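Local coordinates for binary enterotoxin of Clostridium perfringens component a (Clostridium perfringens, PDB 5WTZ), which binds NAD+ and ADP-ribosylates actin, as the enzymatic component of a binary, iota-like enterotoxin, at residues N53-K58 / T71-L76; F61-Y66 / S347-A352; E293-Y298 / T343-N348; T399-E404 / T411-I416. All blocks are in the same frame, centred on the assembly; numbering follows the deposited sequence.

Interaction 1: residues N53-K58 / T71-L76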
# COMPACT_ATOMS: atom_id res chain seq x y z
N ASN A 53 -14.18 -4.34 1.40
CA ASN A 53 -12.83 -3.93 1.06
C ASN A 53 -12.63 -2.43 1.27
O ASN A 53 -11.58 -2.00 1.73
CB ASN A 53 -12.48 -4.33 -0.38
CG ASN A 53 -12.25 -5.82 -0.51
OD1 ASN A 53 -11.80 -6.47 0.43
ND2 ASN A 53 -12.56 -6.37 -1.68
N SER A 54 -13.66 -1.64 0.96
CA SER A 54 -13.55 -0.21 1.15
C SER A 54 -13.48 0.09 2.64
O SER A 54 -12.71 0.96 3.07
CB SER A 54 -14.71 0.52 0.49
OG SER A 54 -14.52 0.55 -0.92
N TYR A 55 -14.24 -0.65 3.43
CA TYR A 55 -14.21 -0.50 4.88
C TYR A 55 -12.84 -0.82 5.47
O TYR A 55 -12.38 -0.11 6.37
CB TYR A 55 -15.29 -1.36 5.54
CG TYR A 55 -15.33 -1.19 7.05
CD1 TYR A 55 -15.93 -0.08 7.63
CD2 TYR A 55 -14.72 -2.12 7.89
CE1 TYR A 55 -15.95 0.09 9.01
CE2 TYR A 55 -14.74 -1.97 9.27
CZ TYR A 55 -15.35 -0.85 9.82
OH TYR A 55 -15.37 -0.69 11.18
N SER A 56 -12.17 -1.87 4.99
CA SER A 56 -10.85 -2.22 5.51
C SER A 56 -9.91 -1.02 5.41
O SER A 56 -9.07 -0.81 6.27
CB SER A 56 -10.25 -3.41 4.77
OG SER A 56 -9.80 -3.04 3.48
N ILE A 57 -10.08 -0.24 4.35
CA ILE A 57 -9.28 0.96 4.14
C ILE A 57 -9.62 2.07 5.14
O ILE A 57 -8.71 2.62 5.80
CB ILE A 57 -9.46 1.47 2.69
CG1 ILE A 57 -8.82 0.46 1.74
CG2 ILE A 57 -8.84 2.85 2.53
CD1 ILE A 57 -8.99 0.77 0.25
N LYS A 58 -10.91 2.39 5.26
CA LYS A 58 -11.42 3.32 6.27
C LYS A 58 -10.86 2.99 7.64
O LYS A 58 -10.34 3.86 8.35
CB LYS A 58 -12.96 3.27 6.35
CG LYS A 58 -13.71 3.88 5.18
CD LYS A 58 -15.20 3.58 5.32
CE LYS A 58 -16.00 4.19 4.18
NZ LYS A 58 -16.00 5.67 4.26
N THR A 71 -20.29 -4.97 12.58
CA THR A 71 -20.49 -6.10 11.68
C THR A 71 -19.34 -6.26 10.70
O THR A 71 -18.88 -7.37 10.44
CB THR A 71 -21.78 -5.92 10.89
OG1 THR A 71 -22.87 -5.74 11.81
CG2 THR A 71 -22.05 -7.12 9.98
N LEU A 72 -18.87 -5.14 10.17
CA LEU A 72 -17.81 -5.16 9.18
C LEU A 72 -16.47 -5.48 9.84
O LEU A 72 -15.58 -6.06 9.22
CB LEU A 72 -17.75 -3.83 8.44
CG LEU A 72 -18.90 -3.66 7.44
CD1 LEU A 72 -18.73 -2.36 6.67
CD2 LEU A 72 -18.95 -4.85 6.50
N ASN A 73 -16.34 -5.10 11.11
CA ASN A 73 -15.18 -5.48 11.90
C ASN A 73 -15.10 -7.00 11.99
O ASN A 73 -14.06 -7.59 11.71
CB ASN A 73 -15.25 -4.86 13.29
CG ASN A 73 -14.97 -3.37 13.27
OD1 ASN A 73 -14.33 -2.86 12.35
ND2 ASN A 73 -15.44 -2.66 14.28
N GLU A 74 -16.21 -7.64 12.36
CA GLU A 74 -16.27 -9.10 12.44
C GLU A 74 -16.00 -9.73 11.08
O GLU A 74 -15.25 -10.70 10.98
CB GLU A 74 -17.63 -9.58 12.98
CG GLU A 74 -18.04 -8.95 14.30
CD GLU A 74 -16.99 -9.13 15.39
OE1 GLU A 74 -16.71 -10.29 15.77
OE2 GLU A 74 -16.44 -8.11 15.86
N ASP A 75 -16.60 -9.17 10.05
CA ASP A 75 -16.33 -9.61 8.69
C ASP A 75 -14.84 -9.58 8.36
O ASP A 75 -14.29 -10.56 7.86
CB ASP A 75 -17.12 -8.76 7.70
CG ASP A 75 -18.61 -8.99 7.81
OD1 ASP A 75 -18.99 -10.13 8.14
OD2 ASP A 75 -19.40 -8.05 7.59
N LEU A 76 -14.18 -8.46 8.67
CA LEU A 76 -12.75 -8.35 8.41
C LEU A 76 -11.98 -9.45 9.15
O LEU A 76 -11.11 -10.10 8.57
CB LEU A 76 -12.24 -6.97 8.81
CG LEU A 76 -12.67 -5.81 7.90
CD1 LEU A 76 -12.01 -4.52 8.32
CD2 LEU A 76 -12.38 -6.11 6.45
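Tyr55 of helix 36-61 reaches across to helix 70-83 and carries most of this contact, meeting Leu72, Asn73 and Leu76. Two leucines make the apolar part, one over a ring face and one at the edge. Leu72 lies over one face, its CB 3.7 Å from the ring centroid in a CH-pi contact and displaced toward the CD2-CE2 side, while Leu72 CD1 rests near Tyr55 CG at 3.6 Å. Leu76 comes to the ring edge, with CD1 3.6 Å from Tyr55 CD2; its other branch, CD2, packs on Ser56 CB at 3.8 Å. Tyr55 CG is anti to the backbone N (chi1 -178°), directing the start of the ring toward helix 70-83.

At the hydroxyl end of the ring, Tyr55 OH donates to Asn73 OD1 at 2.7 Å from above the amide plane, ring and amide being turned 51° apart; it also accepts a bond from Ile69 N. Asn73 OD1 also accepts a bond from Lys59 NZ, and Asn73 ND2 is held by Glu67 O and Glu70 OE2, fixing the amide's rotation from both ends. Within helix 36-61, Ser56 OG donates to Asn53 O at 2.7 Å.

The two helix segments run at 100° to each other with axes 10.2 Å apart. This is helix packing across the short connection between consecutive helices of the N-terminal ADP-ribosyltransferase-like region, away from the NAD site.

Interaction 2: residues F61-Y66 / S347-A352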
# COMPACT_ATOMS: atom_id res chain seq x y z
N PHE A 61 -6.91 3.31 8.34
CA PHE A 61 -6.39 4.68 8.34
C PHE A 61 -7.08 5.61 9.36
O PHE A 61 -6.71 6.77 9.50
CB PHE A 61 -6.51 5.29 6.95
CG PHE A 61 -5.53 4.72 5.96
CD1 PHE A 61 -4.18 4.98 6.09
CD2 PHE A 61 -5.96 3.91 4.92
CE1 PHE A 61 -3.25 4.46 5.19
CE2 PHE A 61 -5.04 3.38 4.01
CZ PHE A 61 -3.69 3.66 4.15
N ALA A 62 -8.08 5.09 10.07
CA ALA A 62 -8.84 5.89 11.03
C ALA A 62 -8.05 6.28 12.27
O ALA A 62 -6.96 5.74 12.56
CB ALA A 62 -10.10 5.13 11.45
N LEU A 63 -8.63 7.20 13.04
CA LEU A 63 -8.12 7.54 14.35
C LEU A 63 -8.27 6.35 15.28
O LEU A 63 -9.05 5.45 15.01
CB LEU A 63 -8.84 8.76 14.93
CG LEU A 63 -8.58 10.09 14.23
CD1 LEU A 63 -9.70 11.06 14.57
CD2 LEU A 63 -7.24 10.63 14.67
N ASP A 64 -7.54 6.38 16.39
CA ASP A 64 -7.43 5.22 17.28
C ASP A 64 -8.74 4.74 17.89
O ASP A 64 -8.94 3.54 18.02
CB ASP A 64 -6.44 5.53 18.41
CG ASP A 64 -5.02 5.60 17.91
OD1 ASP A 64 -4.82 5.73 16.68
OD2 ASP A 64 -4.09 5.49 18.74
N ASN A 65 -9.63 5.66 18.28
CA ASN A 65 -10.86 5.24 18.94
C ASN A 65 -12.06 5.43 18.04
O ASN A 65 -13.18 5.67 18.48
CB ASN A 65 -11.06 5.96 20.27
CG ASN A 65 -9.99 5.60 21.28
OD1 ASN A 65 -9.47 6.46 21.98
ND2 ASN A 65 -9.60 4.33 21.30
N TYR A 66 -11.79 5.32 16.75
CA TYR A 66 -12.80 5.10 15.73
C TYR A 66 -13.34 3.69 15.92
O TYR A 66 -12.59 2.72 15.78
CB TYR A 66 -12.16 5.29 14.36
CG TYR A 66 -12.96 4.89 13.16
CD1 TYR A 66 -13.72 5.82 12.47
CD2 TYR A 66 -12.88 3.60 12.65
CE1 TYR A 66 -14.42 5.47 11.34
CE2 TYR A 66 -13.57 3.23 11.50
CZ TYR A 66 -14.34 4.17 10.85
OH TYR A 66 -15.04 3.83 9.72
N SER A 347 -0.49 2.89 10.23
CA SER A 347 -1.42 3.52 9.31
C SER A 347 -2.45 4.37 10.06
O SER A 347 -3.16 5.17 9.43
CB SER A 347 -2.13 2.47 8.43
OG SER A 347 -2.76 1.46 9.21
N ASN A 348 -2.52 4.20 11.39
CA ASN A 348 -3.41 4.99 12.26
C ASN A 348 -3.34 6.49 11.97
O ASN A 348 -2.26 7.02 11.77
CB ASN A 348 -3.08 4.81 13.76
CG ASN A 348 -3.13 3.36 14.23
OD1 ASN A 348 -2.61 2.47 13.56
ND2 ASN A 348 -3.75 3.13 15.37
N ASN A 349 -4.49 7.17 11.98
CA ASN A 349 -4.47 8.63 11.92
C ASN A 349 -3.84 9.19 13.21
O ASN A 349 -3.83 8.53 14.23
CB ASN A 349 -5.88 9.18 11.72
CG ASN A 349 -5.88 10.57 11.09
OD1 ASN A 349 -4.83 11.20 10.93
ND2 ASN A 349 -7.08 11.06 10.75
N ILE A 350 -3.31 10.41 13.13
CA ILE A 350 -2.70 11.07 14.28
C ILE A 350 -3.54 12.29 14.65
O ILE A 350 -3.87 13.10 13.78
CB ILE A 350 -1.25 11.50 13.99
CG1 ILE A 350 -0.37 10.29 13.69
CG2 ILE A 350 -0.69 12.31 15.15
CD1 ILE A 350 0.97 10.63 13.05
N SER A 351 -3.89 12.41 15.93
CA SER A 351 -4.81 13.45 16.41
C SER A 351 -4.43 14.85 15.95
O SER A 351 -5.29 15.61 15.49
CB SER A 351 -4.91 13.43 17.93
OG SER A 351 -5.71 12.34 18.37
N ALA A 352 -3.15 15.19 16.07
CA ALA A 352 -2.71 16.55 15.74
C ALA A 352 -2.83 16.83 14.24
O ALA A 352 -2.93 17.99 13.84
CB ALA A 352 -1.27 16.78 16.21
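Asn348 and Asp64 meet with their flat ends nearly perpendicular, carboxylate and amide planes 79° apart. Asn348 ND2 donates to Asp64 OD1 at 3.1 Å in an almost straight bond; the acceptor lies in the amide plane, whereas the carboxylate oxygen is approached from above its own plane. The other end of the amide, Asn348 OD1, is taken by Asn218 ND2.

Leu63 and Asn349 pass at a slant, Leu63 CD2 lying 3.6 Å from Asn349 CB. With CG anti to its backbone N (chi1 -156°), Asn349 sets its amide beside the leucine; ND2 bonds to Ala354 O, and OD1 takes the N-H of Ile350 at 2.8 Å. Between these pairs the backbones join directly, Asn349 N donating to Ala62 O at 2.9 Å. Phe61 offers its CE1 to Ser347 CB at 4.0 Å, and its CA lies 3.4 Å from Ser347 O in a CA-H...O contact.

Arg300 NH2 bonds to both Phe61 O and Ser347 O, bridging the two loops with a residue known to bind NADH. Ile350 itself lines the NAD pocket. The contact mixes directed polar bonds with packing of Leu63 and Phe61, and would tie the pocket-side loop to the loop following helix 36-61.

Interaction 3: residues E293-Y298 / T343-N348. With NAD (nicotinamide-adenine-dinucleotide), chain B.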
# COMPACT_ATOMS: atom_id res chain seq x y z
N GLU A 293 15.66 -3.76 6.44
CA GLU A 293 14.80 -4.50 5.52
C GLU A 293 13.72 -3.56 5.01
O GLU A 293 13.34 -2.61 5.71
CB GLU A 293 14.15 -5.70 6.21
CG GLU A 293 13.21 -5.30 7.34
CD GLU A 293 12.74 -6.49 8.15
OE1 GLU A 293 12.32 -7.49 7.53
OE2 GLU A 293 12.81 -6.43 9.39
N ASP A 294 13.22 -3.83 3.80
CA ASP A 294 12.17 -3.02 3.20
C ASP A 294 11.01 -2.95 4.18
O ASP A 294 10.59 -3.97 4.74
CB ASP A 294 11.69 -3.59 1.86
CG ASP A 294 12.68 -3.35 0.71
OD1 ASP A 294 13.91 -3.22 0.96
OD2 ASP A 294 12.23 -3.33 -0.45
N ILE A 295 10.50 -1.74 4.38
CA ILE A 295 9.38 -1.51 5.29
C ILE A 295 8.43 -0.48 4.65
O ILE A 295 8.85 0.38 3.87
CB ILE A 295 9.87 -1.04 6.70
CG1 ILE A 295 8.74 -1.11 7.73
CG2 ILE A 295 10.55 0.33 6.65
CD1 ILE A 295 9.22 -0.99 9.19
N ILE A 296 7.15 -0.62 4.95
CA ILE A 296 6.16 0.39 4.61
C ILE A 296 6.03 1.38 5.78
O ILE A 296 5.89 0.97 6.93
CB ILE A 296 4.78 -0.24 4.30
CG1 ILE A 296 4.86 -1.15 3.06
CG2 ILE A 296 3.74 0.87 4.14
CD1 ILE A 296 5.53 -0.48 1.84
N THR A 297 6.09 2.68 5.50
CA THR A 297 5.83 3.67 6.54
C THR A 297 4.87 4.75 6.02
O THR A 297 4.60 4.81 4.83
CB THR A 297 7.14 4.31 7.06
OG1 THR A 297 6.87 5.01 8.28
CG2 THR A 297 7.79 5.24 6.00
N TYR A 298 4.35 5.58 6.91
CA TYR A 298 3.23 6.48 6.60
C TYR A 298 3.48 7.93 7.00
O TYR A 298 4.26 8.22 7.90
CB TYR A 298 1.94 6.00 7.30
CG TYR A 298 1.51 4.59 6.94
CD1 TYR A 298 2.01 3.48 7.65
CD2 TYR A 298 0.61 4.36 5.91
CE1 TYR A 298 1.62 2.19 7.33
CE2 TYR A 298 0.21 3.07 5.57
CZ TYR A 298 0.72 2.00 6.27
OH TYR A 298 0.31 0.74 5.93
N THR A 343 7.91 10.26 9.60
CA THR A 343 6.95 9.22 9.20
C THR A 343 6.59 8.37 10.40
O THR A 343 7.32 8.33 11.38
CB THR A 343 7.49 8.27 8.08
OG1 THR A 343 8.37 7.29 8.65
CG2 THR A 343 8.21 9.04 6.98
N THR A 344 5.45 7.70 10.31
CA THR A 344 5.01 6.78 11.35
C THR A 344 4.75 5.43 10.71
O THR A 344 4.10 5.34 9.66
CB THR A 344 3.75 7.31 12.10
OG1 THR A 344 3.31 6.33 13.04
CG2 THR A 344 2.60 7.61 11.14
N VAL A 345 5.24 4.36 11.32
CA VAL A 345 5.08 3.05 10.73
C VAL A 345 3.67 2.48 10.91
O VAL A 345 3.37 1.40 10.39
CB VAL A 345 6.10 2.06 11.28
CG1 VAL A 345 7.50 2.59 10.97
CG2 VAL A 345 5.91 1.85 12.78
N LEU A 346 2.80 3.20 11.62
CA LEU A 346 1.41 2.78 11.73
C LEU A 346 0.56 3.54 10.73
O LEU A 346 0.84 4.70 10.43
CB LEU A 346 0.86 3.01 13.14
CG LEU A 346 1.60 2.39 14.34
CD1 LEU A 346 0.84 2.67 15.62
CD2 LEU A 346 1.82 0.89 14.15
N SER A 347 -0.49 2.89 10.23
CA SER A 347 -1.42 3.52 9.31
C SER A 347 -2.45 4.37 10.06
O SER A 347 -3.16 5.17 9.43
CB SER A 347 -2.13 2.47 8.43
OG SER A 347 -2.76 1.46 9.21
N ASN A 348 -2.52 4.20 11.39
CA ASN A 348 -3.41 4.99 12.26
C ASN A 348 -3.34 6.49 11.97
O ASN A 348 -2.26 7.02 11.77
CB ASN A 348 -3.08 4.81 13.76
CG ASN A 348 -3.13 3.36 14.23
OD1 ASN A 348 -2.61 2.47 13.56
ND2 ASN A 348 -3.75 3.13 15.37
PA NAD B . 6.90 18.97 9.17
O1A NAD B . 8.04 19.89 9.54
O2A NAD B . 7.13 17.80 8.26
O5B NAD B . 5.69 19.82 8.53
C5B NAD B . 5.33 21.13 8.98
C4B NAD B . 4.65 21.88 7.84
O4B NAD B . 5.61 22.04 6.79
C3B NAD B . 3.46 21.11 7.27
O3B NAD B . 2.44 22.05 6.92
C2B NAD B . 4.04 20.45 6.03
O2B NAD B . 3.06 20.24 5.01
C1B NAD B . 5.13 21.43 5.59
N9A NAD B . 6.22 20.68 4.93
C8A NAD B . 6.94 19.67 5.46
N7A NAD B . 7.85 19.21 4.56
C5A NAD B . 7.68 19.92 3.44
C6A NAD B . 8.31 19.95 2.10
N6A NAD B . 9.31 19.10 1.79
N1A NAD B . 7.83 20.85 1.20
C2A NAD B . 6.84 21.70 1.50
N3A NAD B . 6.23 21.74 2.70
C4A NAD B . 6.61 20.87 3.68
O3 NAD B . 6.31 18.41 10.56
PN NAD B . 4.90 17.68 10.84
O1N NAD B . 4.92 16.34 10.13
O2N NAD B . 3.79 18.67 10.61
O5D NAD B . 5.05 17.47 12.43
C5D NAD B . 6.18 16.80 13.00
C4D NAD B . 5.87 16.44 14.43
O4D NAD B . 4.96 15.34 14.46
C3D NAD B . 7.12 15.94 15.13
O3D NAD B . 6.92 16.11 16.55
C2D NAD B . 7.13 14.46 14.80
O2D NAD B . 7.81 13.70 15.79
C1D NAD B . 5.64 14.11 14.69
N1N NAD B . 5.33 13.16 13.60
C2N NAD B . 4.54 13.53 12.57
C3N NAD B . 4.25 12.62 11.55
C7N NAD B . 3.36 12.99 10.39
O7N NAD B . 3.25 14.16 10.01
N7N NAD B . 2.69 12.00 9.83
C4N NAD B . 4.75 11.32 11.58
C5N NAD B . 5.56 10.98 12.65
C6N NAD B . 5.83 11.92 13.65
O HOH W 1 4.60 -0.40 8.84
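Tyr298 and Thr344 form a single antiparallel, hydrogen-bonded bridge: Tyr298 N donates to Thr344 O at 2.8 Å and Thr344 N to Tyr298 O at 2.7 Å, the second bond the straighter at 164°. Beside this bridge Thr297 OG1 lies 2.8 Å from Thr343 OG1, the two side chains crossing at about a right angle. Thr297 OG1 is anti to its backbone N (chi1 -166°), near both Thr343 OG1 and Thr344 O. On the ligand side, Thr343 O approaches C5N of the nicotinamide ring to 3.4 Å.

The Tyr298 ring is bordered by the loop that follows strand 341-344. Ser347 CB sits over one face, 3.8 Å from the centroid in a CH-pi contact, and Val345 O lies in plane at the edge, 3.6 Å from Tyr298 CE1. Farther along, a water donates to both Ile296 O and Val345 O, linking the backbones where they have begun to diverge.

An outer shell positions these groups. Asn215 OD1 holds Tyr298 OH, Val385 O bonds to Thr343 OG1, and Lys60 O takes the hydroxyl of Ser347.

The bridge thus joins the edge of the five-stranded sheet to strand 341-344 of the small sheet. Its paired backbone bonds, reinforced by buried hydroxyls and water, are consistent with a firmly placed wall along the nicotinamide.

Interaction 4: residues T399-E404 / T411-I416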
# COMPACT_ATOMS: atom_id res chain seq x y z
N THR A 399 -4.84 6.79 -4.41
CA THR A 399 -6.08 6.07 -4.17
C THR A 399 -6.99 6.86 -3.23
O THR A 399 -6.65 7.10 -2.07
CB THR A 399 -5.82 4.67 -3.59
OG1 THR A 399 -5.00 3.92 -4.49
CG2 THR A 399 -7.12 3.94 -3.37
N GLU A 400 -8.14 7.28 -3.73
CA GLU A 400 -9.05 8.06 -2.89
C GLU A 400 -9.86 7.17 -1.95
O GLU A 400 -10.24 6.05 -2.31
CB GLU A 400 -9.98 8.90 -3.76
CG GLU A 400 -10.81 8.07 -4.72
CD GLU A 400 -11.75 8.91 -5.56
OE1 GLU A 400 -12.61 9.61 -4.96
OE2 GLU A 400 -11.64 8.87 -6.81
N TYR A 401 -10.12 7.65 -0.74
CA TYR A 401 -11.20 7.06 0.05
C TYR A 401 -11.87 8.17 0.84
O TYR A 401 -11.33 9.27 0.96
CB TYR A 401 -10.69 5.95 0.98
CG TYR A 401 -10.24 6.41 2.35
CD1 TYR A 401 -8.99 6.97 2.52
CD2 TYR A 401 -11.07 6.28 3.47
CE1 TYR A 401 -8.55 7.38 3.79
CE2 TYR A 401 -10.64 6.70 4.74
CZ TYR A 401 -9.38 7.25 4.87
OH TYR A 401 -8.94 7.67 6.11
N TYR A 402 -13.05 7.89 1.35
CA TYR A 402 -13.80 8.90 2.06
C TYR A 402 -13.70 8.70 3.57
O TYR A 402 -14.21 7.71 4.10
CB TYR A 402 -15.27 8.88 1.62
CG TYR A 402 -16.09 9.94 2.30
CD1 TYR A 402 -15.93 11.29 1.98
CD2 TYR A 402 -17.01 9.61 3.28
CE1 TYR A 402 -16.68 12.27 2.60
CE2 TYR A 402 -17.78 10.59 3.91
CZ TYR A 402 -17.60 11.91 3.57
OH TYR A 402 -18.37 12.87 4.21
N ASP A 403 -13.03 9.63 4.24
CA ASP A 403 -12.99 9.67 5.70
C ASP A 403 -14.26 10.35 6.19
O ASP A 403 -14.38 11.58 6.12
CB ASP A 403 -11.75 10.42 6.22
CG ASP A 403 -11.60 10.35 7.75
OD1 ASP A 403 -12.56 9.94 8.44
OD2 ASP A 403 -10.52 10.70 8.25
N GLU A 404 -15.19 9.55 6.69
CA GLU A 404 -16.52 10.03 7.06
C GLU A 404 -16.55 10.61 8.47
O GLU A 404 -17.56 11.17 8.89
CB GLU A 404 -17.55 8.89 6.95
CG GLU A 404 -17.51 7.86 8.08
CD GLU A 404 -16.37 6.85 7.95
OE1 GLU A 404 -15.78 6.71 6.86
OE2 GLU A 404 -16.06 6.19 8.97
N THR A 411 -14.19 14.18 4.72
CA THR A 411 -13.68 14.48 3.39
C THR A 411 -13.05 13.28 2.69
O THR A 411 -12.55 12.35 3.33
CB THR A 411 -12.61 15.60 3.46
OG1 THR A 411 -12.13 15.91 2.14
CG2 THR A 411 -11.45 15.13 4.25
N ASN A 412 -13.06 13.31 1.37
CA ASN A 412 -12.19 12.44 0.61
C ASN A 412 -10.72 12.73 0.93
O ASN A 412 -10.30 13.89 1.02
CB ASN A 412 -12.43 12.58 -0.89
CG ASN A 412 -13.66 11.85 -1.34
OD1 ASN A 412 -14.00 10.79 -0.80
ND2 ASN A 412 -14.34 12.40 -2.33
N LYS A 413 -9.96 11.67 1.09
CA LYS A 413 -8.52 11.76 1.31
C LYS A 413 -7.78 10.95 0.26
O LYS A 413 -8.37 10.06 -0.37
CB LYS A 413 -8.18 11.30 2.73
CG LYS A 413 -8.85 12.17 3.81
CD LYS A 413 -8.39 11.78 5.21
CE LYS A 413 -8.70 12.90 6.21
NZ LYS A 413 -8.49 12.46 7.64
N LEU A 414 -6.50 11.25 0.05
CA LEU A 414 -5.70 10.53 -0.94
C LEU A 414 -4.59 9.72 -0.31
O LEU A 414 -3.70 10.25 0.36
CB LEU A 414 -5.11 11.50 -1.97
CG LEU A 414 -6.14 12.35 -2.72
CD1 LEU A 414 -5.45 13.31 -3.68
CD2 LEU A 414 -7.14 11.47 -3.48
N ILE A 415 -4.64 8.42 -0.55
CA ILE A 415 -3.57 7.52 -0.18
C ILE A 415 -2.52 7.57 -1.29
O ILE A 415 -2.80 7.19 -2.43
CB ILE A 415 -4.11 6.09 0.04
CG1 ILE A 415 -5.24 6.12 1.06
CG2 ILE A 415 -2.98 5.15 0.49
CD1 ILE A 415 -6.11 4.89 1.07
N ILE A 416 -1.34 8.08 -0.97
CA ILE A 416 -0.32 8.31 -1.98
C ILE A 416 0.79 7.28 -1.82
O ILE A 416 1.69 7.43 -0.99
CB ILE A 416 0.24 9.75 -1.89
CG1 ILE A 416 -0.92 10.76 -1.97
CG2 ILE A 416 1.26 10.01 -2.99
CD1 ILE A 416 -0.50 12.19 -1.89
O HOH W 2 -2.39 4.72 -3.65
O HOH W 3 -13.46 8.58 -2.26
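Strands 391-403 and 411-420 pair antiparallel here, from Thr399 opposite Ile415 to Asp403 opposite Thr411. The hydrogen-bonded pairs are Thr399-Ile415, Tyr401-Lys413 and Asp403-Thr411, each joined by two backbone bonds; Lys413 N to Tyr401 O, 2.8 Å, is nearly straight (172°). The segments make an angle of 143°, the strands being twisted against each other.

On the face of Tyr401, Asp403, Lys413 and Ile415, the lysine chain runs alongside Tyr401, pointing the same way, and continues extended to Asp403. There Lys413 NZ meets Asp403 OD2 at 2.8 Å in a salt bridge, on the anti side of the carboxylate. NZ also bonds to Ala354 O and Gly408 O, while Asp403 OD1 accepts a hydrogen bond from Ser405 OG. Ile415 crosses the tyrosine at about a right angle, its CD1 3.8 Å from Tyr401 CD1; Ile57 and Phe61 of helix 36-61 pack over this pair.

On the face of Glu400, Tyr402, Asn412 and Leu414, Asn412 OD1 lies in plane at the edge of the Tyr402 ring, 3.4 Å from CD1. A water donates to this same oxygen and to Glu400 OE1, while Asn412 ND2 bonds to Phe317 O. Leu414 CD2 touches Glu400 CB at 3.8 Å.

Two consecutive antiparallel strands joined by a short loop make a beta hairpin, here within the mixed five-stranded sheet of the C-terminal ADP-ribosyltransferase region.

From the N terminus, interaction 1 closes a short loop between helices 36-61 and 70-83. Interaction 2 starts inside that loop and reaches about 280 residues onward, so the two cross; it joins the N-terminal region to the NAD-binding one. Interaction 3 closes its own loop from strand 295-301, within that span, and ends on the stretch used by interaction 2, sharing Ser347 and Asn348. Interaction 4 follows as a local hairpin in the same sheet as strand 295-301. Lys58 of interaction 1 forms a salt bridge with Glu404 of interaction 4, and Phe61 of interaction 2 packs against Tyr298 and Ile415, joining helix 36-61 to the C-terminal sheet.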